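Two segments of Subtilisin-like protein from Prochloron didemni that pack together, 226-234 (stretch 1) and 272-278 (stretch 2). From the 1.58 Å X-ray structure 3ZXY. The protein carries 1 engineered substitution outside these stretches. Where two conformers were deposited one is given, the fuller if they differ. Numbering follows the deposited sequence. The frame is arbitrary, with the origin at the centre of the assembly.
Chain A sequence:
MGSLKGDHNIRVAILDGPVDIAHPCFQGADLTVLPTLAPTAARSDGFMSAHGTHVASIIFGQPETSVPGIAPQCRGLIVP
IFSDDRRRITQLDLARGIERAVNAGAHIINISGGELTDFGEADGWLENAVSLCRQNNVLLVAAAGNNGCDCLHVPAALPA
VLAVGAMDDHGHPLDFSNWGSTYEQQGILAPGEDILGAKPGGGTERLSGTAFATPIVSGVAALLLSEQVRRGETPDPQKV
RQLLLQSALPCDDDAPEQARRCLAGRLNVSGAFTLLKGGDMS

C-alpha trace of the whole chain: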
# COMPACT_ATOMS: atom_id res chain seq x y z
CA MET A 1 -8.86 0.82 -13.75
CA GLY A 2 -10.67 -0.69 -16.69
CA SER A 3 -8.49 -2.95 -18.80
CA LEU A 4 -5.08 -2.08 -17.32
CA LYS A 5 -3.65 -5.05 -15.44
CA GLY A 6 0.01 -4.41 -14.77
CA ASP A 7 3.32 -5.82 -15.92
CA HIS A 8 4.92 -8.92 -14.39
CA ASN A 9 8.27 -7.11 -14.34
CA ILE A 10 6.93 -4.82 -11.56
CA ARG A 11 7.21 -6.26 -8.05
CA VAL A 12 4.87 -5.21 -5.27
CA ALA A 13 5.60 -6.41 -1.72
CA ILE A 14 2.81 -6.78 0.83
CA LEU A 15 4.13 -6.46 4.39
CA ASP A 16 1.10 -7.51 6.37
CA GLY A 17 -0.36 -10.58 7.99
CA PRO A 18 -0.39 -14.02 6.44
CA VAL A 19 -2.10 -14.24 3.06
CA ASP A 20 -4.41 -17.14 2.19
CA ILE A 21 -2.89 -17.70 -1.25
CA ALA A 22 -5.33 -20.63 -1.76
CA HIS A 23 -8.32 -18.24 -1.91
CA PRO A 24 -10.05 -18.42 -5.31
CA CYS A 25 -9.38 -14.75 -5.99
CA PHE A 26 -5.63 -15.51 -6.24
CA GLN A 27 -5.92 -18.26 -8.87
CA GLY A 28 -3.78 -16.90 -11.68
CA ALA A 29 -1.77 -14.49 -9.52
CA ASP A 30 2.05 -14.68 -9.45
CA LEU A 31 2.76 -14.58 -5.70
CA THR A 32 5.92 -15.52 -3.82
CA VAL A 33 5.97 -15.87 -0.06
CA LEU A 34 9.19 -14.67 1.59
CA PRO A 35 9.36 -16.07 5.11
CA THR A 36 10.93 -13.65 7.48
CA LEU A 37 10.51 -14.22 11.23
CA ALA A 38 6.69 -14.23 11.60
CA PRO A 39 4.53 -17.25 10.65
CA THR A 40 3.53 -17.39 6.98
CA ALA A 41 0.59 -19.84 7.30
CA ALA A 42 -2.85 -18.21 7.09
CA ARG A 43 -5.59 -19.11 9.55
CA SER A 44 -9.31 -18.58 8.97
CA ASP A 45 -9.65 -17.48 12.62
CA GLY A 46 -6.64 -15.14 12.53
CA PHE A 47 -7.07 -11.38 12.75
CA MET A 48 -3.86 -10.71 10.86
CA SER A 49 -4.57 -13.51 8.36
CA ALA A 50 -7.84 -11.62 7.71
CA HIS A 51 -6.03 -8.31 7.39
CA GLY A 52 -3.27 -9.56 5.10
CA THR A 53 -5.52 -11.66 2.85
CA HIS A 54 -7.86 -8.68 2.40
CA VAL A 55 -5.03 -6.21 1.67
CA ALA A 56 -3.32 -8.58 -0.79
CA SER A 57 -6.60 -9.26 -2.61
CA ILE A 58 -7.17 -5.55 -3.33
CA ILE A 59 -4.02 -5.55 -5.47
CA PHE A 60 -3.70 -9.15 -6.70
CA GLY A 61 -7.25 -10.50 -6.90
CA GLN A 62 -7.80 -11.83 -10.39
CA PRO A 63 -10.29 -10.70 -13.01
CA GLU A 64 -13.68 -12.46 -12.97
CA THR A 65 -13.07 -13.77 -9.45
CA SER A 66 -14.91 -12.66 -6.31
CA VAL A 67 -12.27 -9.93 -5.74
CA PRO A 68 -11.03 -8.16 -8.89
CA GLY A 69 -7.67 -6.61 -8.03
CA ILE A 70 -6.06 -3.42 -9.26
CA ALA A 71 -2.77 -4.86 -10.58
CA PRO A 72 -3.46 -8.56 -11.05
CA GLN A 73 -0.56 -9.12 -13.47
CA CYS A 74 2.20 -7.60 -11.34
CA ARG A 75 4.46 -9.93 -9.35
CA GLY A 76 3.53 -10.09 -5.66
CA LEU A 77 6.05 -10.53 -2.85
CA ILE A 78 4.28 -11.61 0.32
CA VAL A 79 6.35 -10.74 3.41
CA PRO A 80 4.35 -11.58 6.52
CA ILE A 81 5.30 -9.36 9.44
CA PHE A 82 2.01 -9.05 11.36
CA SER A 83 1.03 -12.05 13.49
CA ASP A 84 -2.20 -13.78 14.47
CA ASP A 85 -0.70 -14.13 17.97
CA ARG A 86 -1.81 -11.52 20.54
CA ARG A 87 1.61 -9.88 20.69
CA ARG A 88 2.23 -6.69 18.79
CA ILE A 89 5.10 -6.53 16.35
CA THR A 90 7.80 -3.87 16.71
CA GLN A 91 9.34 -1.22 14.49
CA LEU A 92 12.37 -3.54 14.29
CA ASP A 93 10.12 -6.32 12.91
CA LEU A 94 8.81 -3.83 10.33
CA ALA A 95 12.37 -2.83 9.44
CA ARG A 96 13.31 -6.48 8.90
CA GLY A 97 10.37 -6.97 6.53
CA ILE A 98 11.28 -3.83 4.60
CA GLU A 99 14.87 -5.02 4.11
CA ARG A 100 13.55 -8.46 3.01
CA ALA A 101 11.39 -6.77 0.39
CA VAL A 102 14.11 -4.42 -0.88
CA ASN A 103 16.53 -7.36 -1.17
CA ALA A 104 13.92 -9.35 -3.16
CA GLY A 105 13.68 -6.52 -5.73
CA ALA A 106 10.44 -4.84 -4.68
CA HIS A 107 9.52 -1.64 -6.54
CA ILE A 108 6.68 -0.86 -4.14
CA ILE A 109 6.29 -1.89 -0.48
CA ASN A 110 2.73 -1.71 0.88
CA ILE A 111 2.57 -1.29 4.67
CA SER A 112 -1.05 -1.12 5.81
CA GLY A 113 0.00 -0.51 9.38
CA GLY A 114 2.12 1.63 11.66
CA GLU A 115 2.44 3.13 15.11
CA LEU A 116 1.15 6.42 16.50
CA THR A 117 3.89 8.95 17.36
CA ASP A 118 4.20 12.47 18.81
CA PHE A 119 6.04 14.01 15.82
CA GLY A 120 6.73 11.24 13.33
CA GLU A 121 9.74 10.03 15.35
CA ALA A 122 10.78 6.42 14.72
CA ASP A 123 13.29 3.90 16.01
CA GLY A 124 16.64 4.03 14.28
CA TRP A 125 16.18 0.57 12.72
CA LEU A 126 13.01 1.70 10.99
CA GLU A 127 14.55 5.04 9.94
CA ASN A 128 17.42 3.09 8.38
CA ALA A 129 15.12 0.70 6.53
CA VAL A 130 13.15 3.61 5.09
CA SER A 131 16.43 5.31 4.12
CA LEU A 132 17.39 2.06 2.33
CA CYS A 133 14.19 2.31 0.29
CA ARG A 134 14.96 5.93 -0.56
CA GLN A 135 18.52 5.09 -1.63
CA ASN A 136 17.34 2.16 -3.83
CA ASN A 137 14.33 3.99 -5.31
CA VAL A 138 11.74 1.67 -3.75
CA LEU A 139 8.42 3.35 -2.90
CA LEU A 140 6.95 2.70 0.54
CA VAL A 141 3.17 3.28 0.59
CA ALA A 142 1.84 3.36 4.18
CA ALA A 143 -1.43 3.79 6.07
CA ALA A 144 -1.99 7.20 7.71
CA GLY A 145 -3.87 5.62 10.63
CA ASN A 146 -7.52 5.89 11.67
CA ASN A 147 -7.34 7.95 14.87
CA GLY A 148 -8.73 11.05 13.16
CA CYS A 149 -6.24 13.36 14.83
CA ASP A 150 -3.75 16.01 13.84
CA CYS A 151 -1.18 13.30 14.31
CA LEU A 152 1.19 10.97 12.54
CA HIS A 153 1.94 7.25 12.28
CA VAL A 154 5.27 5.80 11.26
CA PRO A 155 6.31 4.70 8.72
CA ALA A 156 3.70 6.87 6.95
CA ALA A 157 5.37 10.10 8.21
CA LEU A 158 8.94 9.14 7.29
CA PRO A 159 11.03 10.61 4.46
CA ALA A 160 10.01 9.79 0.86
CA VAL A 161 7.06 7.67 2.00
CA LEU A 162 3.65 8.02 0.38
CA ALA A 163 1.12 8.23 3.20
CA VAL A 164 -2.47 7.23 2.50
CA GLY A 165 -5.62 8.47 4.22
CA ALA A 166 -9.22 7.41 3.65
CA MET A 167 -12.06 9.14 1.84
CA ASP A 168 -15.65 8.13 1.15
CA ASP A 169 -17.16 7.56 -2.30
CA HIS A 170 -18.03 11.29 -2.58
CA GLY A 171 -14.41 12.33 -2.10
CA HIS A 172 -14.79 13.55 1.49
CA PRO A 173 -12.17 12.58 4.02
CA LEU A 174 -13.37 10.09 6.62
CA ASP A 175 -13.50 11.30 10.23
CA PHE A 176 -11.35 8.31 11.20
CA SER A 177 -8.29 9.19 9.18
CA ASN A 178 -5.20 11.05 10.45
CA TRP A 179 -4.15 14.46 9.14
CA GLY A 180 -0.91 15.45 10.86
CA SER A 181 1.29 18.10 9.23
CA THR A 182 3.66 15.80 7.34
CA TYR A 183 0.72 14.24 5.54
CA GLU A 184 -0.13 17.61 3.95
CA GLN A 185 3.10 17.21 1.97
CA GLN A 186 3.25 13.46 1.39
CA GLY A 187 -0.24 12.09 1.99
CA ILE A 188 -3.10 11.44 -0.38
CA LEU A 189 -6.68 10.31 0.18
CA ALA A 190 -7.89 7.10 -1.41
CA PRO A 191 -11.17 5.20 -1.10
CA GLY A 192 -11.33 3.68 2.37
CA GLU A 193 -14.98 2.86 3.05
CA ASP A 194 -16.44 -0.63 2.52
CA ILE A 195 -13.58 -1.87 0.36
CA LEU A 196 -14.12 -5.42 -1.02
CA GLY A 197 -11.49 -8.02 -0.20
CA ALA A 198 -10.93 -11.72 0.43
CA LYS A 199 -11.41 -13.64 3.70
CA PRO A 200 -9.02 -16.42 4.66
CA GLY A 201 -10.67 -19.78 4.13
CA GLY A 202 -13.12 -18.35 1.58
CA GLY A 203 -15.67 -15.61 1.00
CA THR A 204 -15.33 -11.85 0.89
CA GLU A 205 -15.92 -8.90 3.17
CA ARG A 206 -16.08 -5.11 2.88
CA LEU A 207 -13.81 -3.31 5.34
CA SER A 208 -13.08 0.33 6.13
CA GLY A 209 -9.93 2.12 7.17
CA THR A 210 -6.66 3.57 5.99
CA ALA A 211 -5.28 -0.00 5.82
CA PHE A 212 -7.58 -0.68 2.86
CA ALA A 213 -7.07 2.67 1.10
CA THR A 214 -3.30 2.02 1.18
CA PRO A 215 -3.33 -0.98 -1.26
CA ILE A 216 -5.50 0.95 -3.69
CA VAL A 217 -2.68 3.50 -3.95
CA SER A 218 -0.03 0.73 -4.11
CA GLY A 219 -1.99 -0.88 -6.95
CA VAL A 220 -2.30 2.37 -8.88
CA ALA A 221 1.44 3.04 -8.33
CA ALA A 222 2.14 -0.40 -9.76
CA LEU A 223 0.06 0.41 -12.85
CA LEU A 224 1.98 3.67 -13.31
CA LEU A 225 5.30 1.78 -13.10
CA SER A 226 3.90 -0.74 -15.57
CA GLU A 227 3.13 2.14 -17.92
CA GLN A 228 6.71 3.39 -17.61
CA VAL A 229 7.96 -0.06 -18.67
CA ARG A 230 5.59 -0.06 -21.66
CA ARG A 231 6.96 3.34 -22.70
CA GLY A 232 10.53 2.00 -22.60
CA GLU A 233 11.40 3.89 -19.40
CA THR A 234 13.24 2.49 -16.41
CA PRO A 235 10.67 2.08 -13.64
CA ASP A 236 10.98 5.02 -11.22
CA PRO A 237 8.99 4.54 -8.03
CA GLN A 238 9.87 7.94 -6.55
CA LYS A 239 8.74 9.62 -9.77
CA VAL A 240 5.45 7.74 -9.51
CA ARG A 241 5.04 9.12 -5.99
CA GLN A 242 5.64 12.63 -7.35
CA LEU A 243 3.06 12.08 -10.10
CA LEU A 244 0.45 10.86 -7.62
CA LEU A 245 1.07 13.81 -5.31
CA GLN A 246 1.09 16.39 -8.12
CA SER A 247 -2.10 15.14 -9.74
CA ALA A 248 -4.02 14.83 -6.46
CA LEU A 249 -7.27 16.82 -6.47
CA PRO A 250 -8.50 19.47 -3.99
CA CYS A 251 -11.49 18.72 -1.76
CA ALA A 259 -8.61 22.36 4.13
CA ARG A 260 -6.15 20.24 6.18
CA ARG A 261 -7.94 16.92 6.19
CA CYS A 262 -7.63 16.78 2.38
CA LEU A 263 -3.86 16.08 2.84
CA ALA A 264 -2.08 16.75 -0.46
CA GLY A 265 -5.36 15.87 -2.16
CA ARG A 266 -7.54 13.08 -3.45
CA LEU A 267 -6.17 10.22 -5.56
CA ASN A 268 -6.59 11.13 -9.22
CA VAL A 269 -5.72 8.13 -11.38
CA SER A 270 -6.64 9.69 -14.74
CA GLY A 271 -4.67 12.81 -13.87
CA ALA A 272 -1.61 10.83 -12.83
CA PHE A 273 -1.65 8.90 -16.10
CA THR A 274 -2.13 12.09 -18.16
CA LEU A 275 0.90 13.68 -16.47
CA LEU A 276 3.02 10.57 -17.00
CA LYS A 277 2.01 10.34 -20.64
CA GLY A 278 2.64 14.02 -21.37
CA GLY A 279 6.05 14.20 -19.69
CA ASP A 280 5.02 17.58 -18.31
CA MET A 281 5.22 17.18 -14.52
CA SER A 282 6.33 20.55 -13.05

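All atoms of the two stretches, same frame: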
# COMPACT_ATOMS: atom_id res chain seq x y z
N SER A 226 4.10 0.14 -14.44
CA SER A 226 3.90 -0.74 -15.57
C SER A 226 3.82 0.07 -16.87
O SER A 226 4.35 -0.33 -17.91
CB SER A 226 2.64 -1.57 -15.36
OG SER A 226 2.80 -2.43 -14.24
N GLU A 227 3.19 1.23 -16.78
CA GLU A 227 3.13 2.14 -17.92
C GLU A 227 4.52 2.66 -18.30
O GLU A 227 4.83 2.78 -19.48
CB GLU A 227 2.17 3.29 -17.63
CG GLU A 227 1.66 3.96 -18.90
CD GLU A 227 0.79 3.03 -19.73
OE1 GLU A 227 0.11 2.13 -19.16
OE2 GLU A 227 0.76 3.20 -20.97
N GLN A 228 5.35 2.98 -17.31
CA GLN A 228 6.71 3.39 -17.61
C GLN A 228 7.44 2.31 -18.39
O GLN A 228 8.10 2.62 -19.39
CB GLN A 228 7.47 3.74 -16.32
CG GLN A 228 7.00 5.02 -15.66
CD GLN A 228 7.68 5.30 -14.33
OE1 GLN A 228 8.09 4.40 -13.63
NE2 GLN A 228 7.74 6.58 -13.96
N VAL A 229 7.32 1.06 -17.97
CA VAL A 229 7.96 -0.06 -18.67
C VAL A 229 7.46 -0.13 -20.13
O VAL A 229 8.24 -0.30 -21.07
CB VAL A 229 7.69 -1.40 -17.96
CG1 VAL A 229 8.23 -2.58 -18.76
CG2 VAL A 229 8.31 -1.37 -16.57
N ARG A 230 6.15 -0.00 -20.32
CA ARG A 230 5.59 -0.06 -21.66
C ARG A 230 6.18 1.03 -22.56
O ARG A 230 6.43 0.81 -23.75
CB ARG A 230 4.08 0.12 -21.59
CG ARG A 230 3.49 0.36 -22.95
CD ARG A 230 2.00 0.40 -22.91
NE ARG A 230 1.53 0.62 -24.25
CZ ARG A 230 0.97 1.75 -24.68
NH1 ARG A 230 0.77 2.75 -23.85
NH2 ARG A 230 0.56 1.82 -25.93
N ARG A 231 6.41 2.20 -21.98
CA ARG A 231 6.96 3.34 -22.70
C ARG A 231 8.46 3.24 -22.95
O ARG A 231 9.04 4.09 -23.62
CB ARG A 231 6.65 4.64 -21.97
CG ARG A 231 5.16 4.91 -21.85
CD ARG A 231 4.92 6.11 -20.95
NE ARG A 231 5.30 7.36 -21.60
CZ ARG A 231 4.49 8.09 -22.38
NH1 ARG A 231 3.26 7.66 -22.64
NH2 ARG A 231 4.91 9.24 -22.91
N GLY A 232 9.10 2.20 -22.43
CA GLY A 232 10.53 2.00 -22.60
C GLY A 232 11.37 2.73 -21.57
O GLY A 232 12.59 2.85 -21.76
N GLU A 233 10.74 3.16 -20.47
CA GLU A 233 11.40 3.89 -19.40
C GLU A 233 11.84 2.88 -18.35
O GLU A 233 11.19 1.85 -18.16
CB GLU A 233 10.45 4.86 -18.70
CG GLU A 233 9.98 6.10 -19.45
CD GLU A 233 9.11 7.00 -18.56
OE1 GLU A 233 9.42 7.18 -17.35
OE2 GLU A 233 8.11 7.56 -19.05
N THR A 234 12.89 3.22 -17.62
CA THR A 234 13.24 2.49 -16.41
C THR A 234 12.18 2.79 -15.35
O THR A 234 11.84 3.94 -15.15
CB THR A 234 14.60 2.95 -15.87
OG1 THR A 234 15.59 2.84 -16.90
CG2 THR A 234 15.02 2.09 -14.68
N ALA A 272 -2.96 11.37 -12.97
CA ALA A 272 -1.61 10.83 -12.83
C ALA A 272 -1.14 10.24 -14.15
O ALA A 272 -0.01 10.47 -14.57
CB ALA A 272 -1.58 9.78 -11.72
N PHE A 273 -2.01 9.49 -14.82
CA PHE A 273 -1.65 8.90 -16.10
C PHE A 273 -1.43 10.00 -17.14
O PHE A 273 -0.49 9.92 -17.92
CB PHE A 273 -2.69 7.90 -16.57
CG PHE A 273 -2.42 6.50 -16.08
CD1 PHE A 273 -2.88 6.07 -14.85
CD2 PHE A 273 -1.70 5.61 -16.88
CE1 PHE A 273 -2.61 4.78 -14.42
CE2 PHE A 273 -1.45 4.33 -16.45
CZ PHE A 273 -1.90 3.92 -15.22
N THR A 274 -2.29 11.00 -17.17
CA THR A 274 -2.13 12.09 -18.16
C THR A 274 -0.79 12.79 -17.99
O THR A 274 -0.12 13.13 -18.97
CB THR A 274 -3.30 13.08 -18.04
OG1 THR A 274 -4.50 12.39 -18.43
CG2 THR A 274 -3.10 14.31 -18.98
N LEU A 275 -0.39 13.02 -16.75
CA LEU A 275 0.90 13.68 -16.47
C LEU A 275 2.06 12.80 -16.88
O LEU A 275 3.00 13.27 -17.48
CB LEU A 275 1.08 14.06 -14.99
CG LEU A 275 0.52 15.39 -14.53
CD1 LEU A 275 0.91 15.58 -13.07
CD2 LEU A 275 1.01 16.54 -15.40
N LEU A 276 1.98 11.51 -16.58
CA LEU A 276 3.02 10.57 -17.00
C LEU A 276 3.14 10.55 -18.52
O LEU A 276 4.25 10.64 -19.06
CB LEU A 276 2.71 9.17 -16.45
CG LEU A 276 3.76 8.09 -16.61
CD1 LEU A 276 3.40 6.95 -15.64
CD2 LEU A 276 3.82 7.61 -18.03
N LYS A 277 2.00 10.48 -19.20
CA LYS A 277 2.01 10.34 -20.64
C LYS A 277 2.50 11.60 -21.34
O LYS A 277 3.13 11.51 -22.41
CB LYS A 277 0.62 9.96 -21.16
CG LYS A 277 0.29 8.54 -20.77
CD LYS A 277 -1.20 8.25 -20.85
CE LYS A 277 -1.70 8.02 -22.25
NZ LYS A 277 -3.02 7.35 -22.14
N GLY A 278 2.23 12.77 -20.77
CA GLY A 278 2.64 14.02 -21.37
C GLY A 278 4.10 14.40 -21.14
O GLY A 278 4.67 15.15 -21.95
O HOH W 1 -1.78 4.77 -21.45
O HOH W 2 6.69 10.20 -18.25

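What stands out in this contact is how R231, in the turn that precedes G232, lays its side chain across the last turn of the neighbouring helix. Its guanidinium has L276 O and K277 CA over one face, NH2 lies 2.9 Å from K277 O, and the aliphatic part of the chain does apolar work, with R231 CD 3.5 Å from L276 CD2. No clear direct hydrogen bond joins the stretches.

The helices run at 25° to each other with axes 11.0 Å apart at closest, a spacing that leaves side chains, not backbones, to fill the gap. L276 is the central filler. Its CA-to-CB bond points sideways, yet the t,t rotamer brings the methyls in: CD1 sits 4.1 Å from Q228 CG, and CD2 lies 4.3 Å from E227 CG. The hydrocarbon parts of polar residues thus make the pocket for a buried leucine.

The CA-to-CB bond of E227 points toward the other stretch, and its carboxylate makes several contacts. Its OE1 approaches the edge of the F273 ring, near the ring plane, 3.8 Å from CE2, where the ring hydrogens carry partial positive charge. Its OE2 accepts a hydrogen bond from R230 NH1 at 2.9 Å, part of a salt bridge within the same helix.

Water completes the polar links. One water accepts from K277 NZ at 2.9 Å and donates weakly to E227 OE2 at 3.0 Å; another donates to L276 O at 2.6 Å and to E233 OE2 at 3.1 Å.

The chain turn beside R231 is a Schellman motif: G232 N bonds V229 O at 3.0 Å and E233 N bonds Q228 O at 2.9 Å. G232 has positive phi, where a CB would jam against the preceding carbonyl. After this turn E233 OE2 forms a long salt bridge to R231 NE, at 3.8 Å.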